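Local coordinates for protein putative metalloprotease II (Bacteroides fragilis, PDB 4ON1) that probably acts as a zinc-dependent endopeptidase of the fragilysin type, encoded in the pathogenicity island of Bacteroides fragilis, at residues A[249-254]-A[263-268]; A[346-351]-A[357-362]. All blocks are in the same frame, centred on the assembly; numbering follows the deposited sequence.

Contact 1 of 2, residues A[249-254]-A[263-268]; sequences SSHKGG and LESFQN
The imidazole of His251 projects from the loop onto the helix and meets it at Ser265 and Phe266. No direct hydrogen bond joins the two segments, so the contact rests mainly on van der Waals packing. CE1 of His251 lies 3.3 Å from OG of Ser265, and the hydroxyl sits in the plane of the imidazole, at its edge. The neighbouring NE2 of His251 comes within 3.7 Å of CA of Phe266, touching the helix backbone itself. CG anti to the backbone N (chi1 175°) carries the ring toward the helix.

The aromatic contact is looser. CD2 of His251 and CD2 of Phe266 are 4.1 Å apart; the ring planes are inclined at 41° and the side chains cross at about a right angle. Phenylalanine suits this buried place because it offers only apolar surface, whereas histidine can pack against hydrophobic neighbours and still turn its CE1-H corner, probably polarised between two nitrogens, to the hydroxyl.

Polar links lie at the margin. A water donates to O of Lys252 at 3.1 Å and makes a long bond of 3.3 Å with OG of Ser265; serine suits this exposed flank because its short hydroxyl can meet both imidazole edge and water. Within the loop, OG of Ser249 accepts from N of His251 at 3.0 Å, an ST turn that fixes the backbone from which the imidazole springs.

Around this pair, Tyr269 of helix 259-271 meets the His251 ring, and Leu286 of strand 284-288 touches both aromatic side chains. Phe266 also reaches Tyr284 and, on strand 201-209, Ile208, seating the helix against both strands beside the loop that follows strand 240-248.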
ATOM      1  N   SER A 249      -2.236  17.620  -2.336  1.00 15.15           N
ATOM      2  CA  SER A 249      -2.742  18.392  -3.459  1.00 18.22           C
ATOM      3  C   SER A 249      -3.858  19.302  -2.987  1.00 22.06           C
ATOM      4  O   SER A 249      -4.267  19.247  -1.826  1.00 18.73           O
ATOM      5  CB  SER A 249      -3.271  17.484  -4.567  1.00 13.49           C
ATOM      6  OG  SER A 249      -4.570  17.045  -4.227  1.00 12.46           O
ATOM      7  N   SER A 250      -4.356  20.139  -3.888  1.00 11.71           N
ATOM      8  CA  SER A 250      -5.554  20.907  -3.596  1.00 17.80           C
ATOM      9  C   SER A 250      -6.685  20.408  -4.493  1.00 23.22           C
ATOM     10  O   SER A 250      -7.651  21.120  -4.757  1.00 25.76           O
ATOM     11  CB  SER A 250      -5.305  22.407  -3.790  1.00 21.02           C
ATOM     12  OG  SER A 250      -5.173  22.720  -5.163  1.00 43.60           O
ATOM     13  N   HIS A 251      -6.556  19.170  -4.964  1.00 18.47           N
ATOM     14  CA  HIS A 251      -7.567  18.591  -5.845  1.00 17.46           C
ATOM     15  C   HIS A 251      -8.592  17.801  -5.048  1.00 15.45           C
ATOM     16  O   HIS A 251      -8.247  16.826  -4.375  1.00 15.74           O
ATOM     17  CB  HIS A 251      -6.922  17.692  -6.897  1.00 17.39           C
ATOM     18  CG  HIS A 251      -7.911  16.965  -7.755  1.00 19.95           C
ATOM     19  ND1 HIS A 251      -8.702  17.603  -8.686  1.00 18.10           N
ATOM     20  CD2 HIS A 251      -8.223  15.648  -7.833  1.00 12.60           C
ATOM     21  CE1 HIS A 251      -9.466  16.713  -9.296  1.00 21.31           C
ATOM     22  NE2 HIS A 251      -9.195  15.518  -8.798  1.00 22.64           N
ATOM     23  N   LYS A 252      -9.845  18.246  -5.109  1.00 20.22           N
ATOM     24  CA  LYS A 252     -10.964  17.579  -4.434  1.00 23.42           C
ATOM     25  C   LYS A 252     -11.821  16.772  -5.403  1.00 24.29           C
ATOM     26  O   LYS A 252     -11.764  16.989  -6.613  1.00 36.84           O
ATOM     27  CB  LYS A 252     -11.840  18.611  -3.726  1.00 18.69           C
ATOM     28  CG  LYS A 252     -11.092  19.514  -2.768  1.00 31.62           C
ATOM     29  CD  LYS A 252     -12.021  20.598  -2.227  1.00 40.52           C
ATOM     30  CE  LYS A 252     -11.268  21.637  -1.411  1.00 50.86           C
ATOM     31  NZ  LYS A 252     -12.155  22.749  -0.959  1.00 62.74           N
ATOM     32  N   GLY A 253     -12.627  15.858  -4.865  1.00 33.34           N
ATOM     33  CA  GLY A 253     -13.577  15.089  -5.659  1.00 27.23           C
ATOM     34  C   GLY A 253     -14.847  14.808  -4.870  1.00 31.43           C
ATOM     35  O   GLY A 253     -14.845  14.928  -3.641  1.00 34.33           O
ATOM     36  N   GLY A 254     -15.948  14.486  -5.550  1.00 39.95           N
ATOM     37  CA  GLY A 254     -17.163  14.136  -4.828  1.00 32.42           C
ATOM     38  C   GLY A 254     -17.112  12.675  -4.416  1.00 39.45           C
ATOM     39  O   GLY A 254     -16.406  11.864  -5.029  1.00 35.70           O
ATOM     40  N   LEU A 263     -11.013  10.307 -12.930  1.00 17.81           N
ATOM     41  CA  LEU A 263      -9.652  10.177 -13.450  1.00 18.24           C
ATOM     42  C   LEU A 263      -9.295  11.348 -14.367  1.00 14.10           C
ATOM     43  O   LEU A 263      -8.231  11.964 -14.230  1.00 16.93           O
ATOM     44  CB  LEU A 263      -9.491   8.866 -14.220  1.00 13.28           C
ATOM     45  CG  LEU A 263      -8.093   8.657 -14.808  1.00 14.17           C
ATOM     46  CD1 LEU A 263      -7.043   8.667 -13.705  1.00 12.45           C
ATOM     47  CD2 LEU A 263      -8.032   7.364 -15.596  1.00 22.81           C
ATOM     48  N   GLU A 264     -10.196  11.652 -15.298  1.00 16.58           N
ATOM     49  CA  GLU A 264     -10.002  12.759 -16.231  1.00 24.93           C
ATOM     50  C   GLU A 264      -9.849  14.080 -15.485  1.00 20.13           C
ATOM     51  O   GLU A 264      -8.997  14.901 -15.820  1.00 20.68           O
ATOM     52  CB  GLU A 264     -11.179  12.843 -17.215  1.00 22.65           C
ATOM     53  CG  GLU A 264     -11.196  11.711 -18.239  1.00 42.76           C
ATOM     54  CD  GLU A 264     -12.360  11.807 -19.213  1.00 62.40           C
ATOM     55  OE1 GLU A 264     -13.026  12.865 -19.247  1.00 70.50           O
ATOM     56  OE2 GLU A 264     -12.617  10.817 -19.937  1.00 49.91           O
ATOM     57  N   SER A 265     -10.672  14.270 -14.462  1.00 13.57           N
ATOM     58  CA  SER A 265     -10.593  15.473 -13.645  1.00 16.34           C
ATOM     59  C   SER A 265      -9.247  15.525 -12.928  1.00 17.58           C
ATOM     60  O   SER A 265      -8.642  16.589 -12.800  1.00 14.35           O
ATOM     61  CB  SER A 265     -11.750  15.517 -12.642  1.00 21.47           C
ATOM     62  OG  SER A 265     -11.617  16.611 -11.752  1.00 31.47           O
ATOM     63  N   PHE A 266      -8.780  14.368 -12.475  1.00 16.19           N
ATOM     64  CA  PHE A 266      -7.467  14.258 -11.845  1.00 15.95           C
ATOM     65  C   PHE A 266      -6.359  14.679 -12.804  1.00 20.19           C
ATOM     66  O   PHE A 266      -5.476  15.461 -12.450  1.00 12.48           O
ATOM     67  CB  PHE A 266      -7.223  12.825 -11.363  1.00 15.01           C
ATOM     68  CG  PHE A 266      -5.872  12.610 -10.710  1.00 13.37           C
ATOM     69  CD1 PHE A 266      -5.103  11.496 -11.030  1.00  8.93           C
ATOM     70  CD2 PHE A 266      -5.380  13.513  -9.780  1.00 17.69           C
ATOM     71  CE1 PHE A 266      -3.871  11.277 -10.427  1.00 10.67           C
ATOM     72  CE2 PHE A 266      -4.141  13.308  -9.169  1.00  9.43           C
ATOM     73  CZ  PHE A 266      -3.386  12.187  -9.491  1.00 10.84           C
ATOM     74  N   GLN A 267      -6.404  14.154 -14.022  1.00 15.07           N
ATOM     75  CA  GLN A 267      -5.367  14.449 -15.005  1.00 15.96           C
ATOM     76  C   GLN A 267      -5.357  15.911 -15.442  1.00 17.88           C
ATOM     77  O   GLN A 267      -4.293  16.507 -15.613  1.00 18.28           O
ATOM     78  CB  GLN A 267      -5.530  13.537 -16.216  1.00 12.71           C
ATOM     79  CG  GLN A 267      -5.107  12.082 -15.947  1.00 11.43           C
ATOM     80  CD  GLN A 267      -5.428  11.176 -17.126  1.00 23.11           C
ATOM     81  OE1 GLN A 267      -6.594  11.005 -17.485  1.00 23.33           O
ATOM     82  NE2 GLN A 267      -4.395  10.602 -17.739  1.00 17.98           N
ATOM     83  N   ASN A 268      -6.536  16.491 -15.617  1.00 13.26           N
ATOM     84  CA  ASN A 268      -6.618  17.910 -15.928  1.00 17.18           C
ATOM     85  C   ASN A 268      -6.030  18.755 -14.797  1.00 18.09           C
ATOM     86  O   ASN A 268      -5.370  19.759 -15.049  1.00 23.17           O
ATOM     87  CB  ASN A 268      -8.056  18.322 -16.231  1.00 25.02           C
ATOM     88  CG  ASN A 268      -8.495  17.902 -17.624  1.00 52.59           C
ATOM     89  OD1 ASN A 268      -7.661  17.690 -18.515  1.00 47.96           O
ATOM     90  ND2 ASN A 268      -9.805  17.784 -17.823  1.00 52.90           N
TER
HETATM   91  O   HOH W   1     -13.535  16.627  -9.115  1.00 50.94           O

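Contact 2 of 2, residues A[346-351]-A[357-362]; sequences DNEQDL and SPQVTP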
ATOM      1  N   ASP A 346      -8.097 -15.776 -13.413  1.00 31.56           N
ATOM      2  CA  ASP A 346      -9.108 -16.549 -12.689  1.00 44.02           C
ATOM      3  C   ASP A 346      -8.550 -17.235 -11.448  1.00 50.15           C
ATOM      4  O   ASP A 346      -9.196 -18.111 -10.873  1.00 57.59           O
ATOM      5  CB  ASP A 346      -9.738 -17.620 -13.597  1.00 46.55           C
ATOM      6  CG  ASP A 346     -10.399 -17.040 -14.837  1.00 72.60           C
ATOM      7  OD1 ASP A 346     -10.694 -17.826 -15.765  1.00 82.61           O
ATOM      8  OD2 ASP A 346     -10.610 -15.809 -14.896  1.00 85.17           O
ATOM      9  N   ASN A 347      -7.357 -16.837 -11.029  1.00 39.07           N
ATOM     10  CA  ASN A 347      -6.760 -17.384  -9.819  1.00 31.12           C
ATOM     11  C   ASN A 347      -7.073 -16.478  -8.626  1.00 31.05           C
ATOM     12  O   ASN A 347      -6.607 -15.338  -8.570  1.00 28.53           O
ATOM     13  CB  ASN A 347      -5.251 -17.536 -10.018  1.00 32.77           C
ATOM     14  CG  ASN A 347      -4.561 -18.198  -8.845  1.00 33.87           C
ATOM     15  OD1 ASN A 347      -5.139 -18.372  -7.772  1.00 41.70           O
ATOM     16  ND2 ASN A 347      -3.299 -18.566  -9.045  1.00 37.19           N
ATOM     17  N   GLU A 348      -7.832 -16.988  -7.659  1.00 25.94           N
ATOM     18  CA  GLU A 348      -8.315 -16.145  -6.563  1.00 33.40           C
ATOM     19  C   GLU A 348      -7.211 -15.687  -5.610  1.00 29.33           C
ATOM     20  O   GLU A 348      -7.417 -14.771  -4.816  1.00 30.26           O
ATOM     21  CB  GLU A 348      -9.407 -16.859  -5.762  1.00 37.22           C
ATOM     22  CG  GLU A 348      -8.886 -17.890  -4.777  1.00 50.52           C
ATOM     23  CD  GLU A 348     -10.000 -18.511  -3.954  1.00 65.19           C
ATOM     24  OE1 GLU A 348     -11.180 -18.373  -4.351  1.00 60.28           O
ATOM     25  OE2 GLU A 348      -9.694 -19.136  -2.913  1.00 60.48           O
ATOM     26  N   GLN A 349      -6.043 -16.317  -5.682  1.00 25.91           N
ATOM     27  CA  GLN A 349      -4.923 -15.909  -4.834  1.00 32.44           C
ATOM     28  C   GLN A 349      -4.114 -14.815  -5.517  1.00 26.05           C
ATOM     29  O   GLN A 349      -3.311 -14.122  -4.887  1.00 25.04           O
ATOM     30  CB  GLN A 349      -4.015 -17.102  -4.524  1.00 36.76           C
ATOM     31  CG  GLN A 349      -4.423 -17.920  -3.305  1.00 49.61           C
ATOM     32  CD  GLN A 349      -3.500 -19.107  -3.066  1.00 62.67           C
ATOM     33  OE1 GLN A 349      -3.029 -19.743  -4.012  1.00 71.54           O
ATOM     34  NE2 GLN A 349      -3.234 -19.405  -1.798  1.00 62.68           N
ATOM     35  N   ASP A 350      -4.342 -14.652  -6.813  1.00 24.58           N
ATOM     36  CA  ASP A 350      -3.591 -13.678  -7.582  1.00 20.41           C
ATOM     37  C   ASP A 350      -4.067 -12.254  -7.304  1.00 20.41           C
ATOM     38  O   ASP A 350      -5.264 -11.996  -7.181  1.00 23.76           O
ATOM     39  CB  ASP A 350      -3.699 -13.982  -9.077  1.00 18.37           C
ATOM     40  CG  ASP A 350      -2.631 -13.275  -9.894  1.00 27.60           C
ATOM     41  OD1 ASP A 350      -2.692 -12.024 -10.009  1.00 15.98           O
ATOM     42  OD2 ASP A 350      -1.738 -13.973 -10.424  1.00 22.07           O
ATOM     43  N   LEU A 351      -3.109 -11.342  -7.199  1.00 17.14           N
ATOM     44  CA  LEU A 351      -3.387  -9.922  -7.070  1.00 14.74           C
ATOM     45  C   LEU A 351      -4.368  -9.430  -8.136  1.00 24.41           C
ATOM     46  O   LEU A 351      -5.203  -8.559  -7.877  1.00 17.21           O
ATOM     47  CB  LEU A 351      -2.084  -9.132  -7.167  1.00 13.11           C
ATOM     48  CG  LEU A 351      -2.277  -7.619  -7.214  1.00 17.95           C
ATOM     49  CD1 LEU A 351      -2.976  -7.158  -5.930  1.00 13.13           C
ATOM     50  CD2 LEU A 351      -0.940  -6.926  -7.383  1.00 13.35           C
ATOM     51  N   SER A 357     -12.303 -10.736  -3.815  1.00 45.82           N
ATOM     52  CA  SER A 357     -12.274 -11.891  -2.922  1.00 40.70           C
ATOM     53  C   SER A 357     -11.257 -11.651  -1.811  1.00 46.35           C
ATOM     54  O   SER A 357     -10.280 -10.933  -2.012  1.00 52.45           O
ATOM     55  CB  SER A 357     -11.947 -13.172  -3.701  1.00 36.60           C
ATOM     56  OG  SER A 357     -11.258 -14.108  -2.891  1.00 35.40           O
ATOM     57  N   PRO A 358     -11.498 -12.233  -0.624  1.00 49.64           N
ATOM     58  CA  PRO A 358     -10.592 -12.092   0.525  1.00 42.00           C
ATOM     59  C   PRO A 358      -9.379 -13.011   0.468  1.00 43.29           C
ATOM     60  O   PRO A 358      -8.513 -12.953   1.348  1.00 42.84           O
ATOM     61  CB  PRO A 358     -11.478 -12.479   1.722  1.00 47.37           C
ATOM     62  CG  PRO A 358     -12.887 -12.567   1.183  1.00 46.22           C
ATOM     63  CD  PRO A 358     -12.732 -12.942  -0.254  1.00 51.80           C
ATOM     64  N   GLN A 359      -9.308 -13.832  -0.572  1.00 35.19           N
ATOM     65  CA  GLN A 359      -8.213 -14.778  -0.726  1.00 35.45           C
ATOM     66  C   GLN A 359      -7.048 -14.146  -1.490  1.00 31.67           C
ATOM     67  O   GLN A 359      -5.957 -14.715  -1.563  1.00 36.65           O
ATOM     68  CB  GLN A 359      -8.702 -16.030  -1.448  1.00 34.64           C
ATOM     69  CG  GLN A 359      -9.895 -16.702  -0.779  1.00 55.34           C
ATOM     70  CD  GLN A 359      -9.584 -17.205   0.617  1.00 73.20           C
ATOM     71  OE1 GLN A 359      -8.444 -17.561   0.923  1.00 78.54           O
ATOM     72  NE2 GLN A 359     -10.600 -17.233   1.475  1.00 77.07           N
ATOM     73  N   VAL A 360      -7.291 -12.975  -2.065  1.00 32.11           N
ATOM     74  CA  VAL A 360      -6.295 -12.307  -2.891  1.00 28.86           C
ATOM     75  C   VAL A 360      -5.031 -11.998  -2.090  1.00 34.19           C
ATOM     76  O   VAL A 360      -5.107 -11.552  -0.946  1.00 30.27           O
ATOM     77  CB  VAL A 360      -6.873 -11.003  -3.483  1.00 27.32           C
ATOM     78  CG1 VAL A 360      -5.779 -10.140  -4.111  1.00 19.57           C
ATOM     79  CG2 VAL A 360      -7.941 -11.330  -4.507  1.00 30.63           C
ATOM     80  N   THR A 361      -3.875 -12.268  -2.695  1.00 31.45           N
ATOM     81  CA  THR A 361      -2.579 -11.940  -2.106  1.00 21.04           C
ATOM     82  C   THR A 361      -1.920 -10.890  -2.986  1.00 20.94           C
ATOM     83  O   THR A 361      -2.257 -10.783  -4.168  1.00 21.30           O
ATOM     84  CB  THR A 361      -1.658 -13.175  -1.995  1.00 25.14           C
ATOM     85  OG1 THR A 361      -1.244 -13.580  -3.307  1.00 26.83           O
ATOM     86  CG2 THR A 361      -2.374 -14.328  -1.298  1.00 27.78           C
ATOM     87  N   PRO A 362      -0.980 -10.107  -2.429  1.00 14.82           N
ATOM     88  CA  PRO A 362      -0.362  -9.059  -3.251  1.00 17.42           C
ATOM     89  C   PRO A 362       0.760  -9.590  -4.135  1.00 19.74           C
ATOM     90  O   PRO A 362       1.845  -9.006  -4.180  1.00 21.63           O
ATOM     91  CB  PRO A 362       0.178  -8.077  -2.208  1.00 16.62           C
ATOM     92  CG  PRO A 362       0.507  -8.947  -1.035  1.00 20.78           C
ATOM     93  CD  PRO A 362      -0.550 -10.032  -1.020  1.00 20.00           C
TER
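Thr361 grips the carbonyl of Gln349 twice: its OG1 donates to O of Gln349 at 2.7 Å, and its backbone N donates to the same oxygen at 2.9 Å. A chi1 of 70° sets the threonine hydroxyl between its own N and carbonyl carbon, where it can share an acceptor with the main-chain N-H. The hydroxyl, also hydrogen-bonded to OD1 of Asn363, arrives tilted 18° from the carbonyl plane, while the amide comes from above it.

Next to this grip the packing is close. Val360 lays CG1 3.8 Å from CA of Leu351 and CG2 3.5 Å from O of Glu348, its two methyls lying against the backbone of 348-351. CB of Leu351 rests 3.4 Å from O of Thr361.

On the solvent side Glu348 and Gln359 run side by side, pointing the same way; CB and CG of Gln359 lie alongside the carboxylate, with no hydrogen bond between the side chains. Long polar chains suit this exposed side. An Asx turn at Asn347 and an ST turn at Ser357 shape the two bends.

Leu351 O accepts from ND1 of the zinc ligand His334, and Met352 follows directly, an arrangement consistent with the Met-turn of metzincin proteases.

Both contacts belong to the metallopeptidase part of the chain, but they join different elements and do not touch, their centres lying about 30 Å apart. Contact 1 fits a loop to helix 259-271 beside strands 201-209 and 284-288 and is largely buried, away from the metal; its chemistry is aromatic and apolar, with water bridging only at the margin. Contact 2 joins loop to loop next to the zinc site, between helices 331-340 and 367-378. It buries about three times the surface (380 against 130 Å²), relies on direct hydrogen bonds to one carbonyl, and runs from a buried leucine beside a zinc ligand to exposed polar chains.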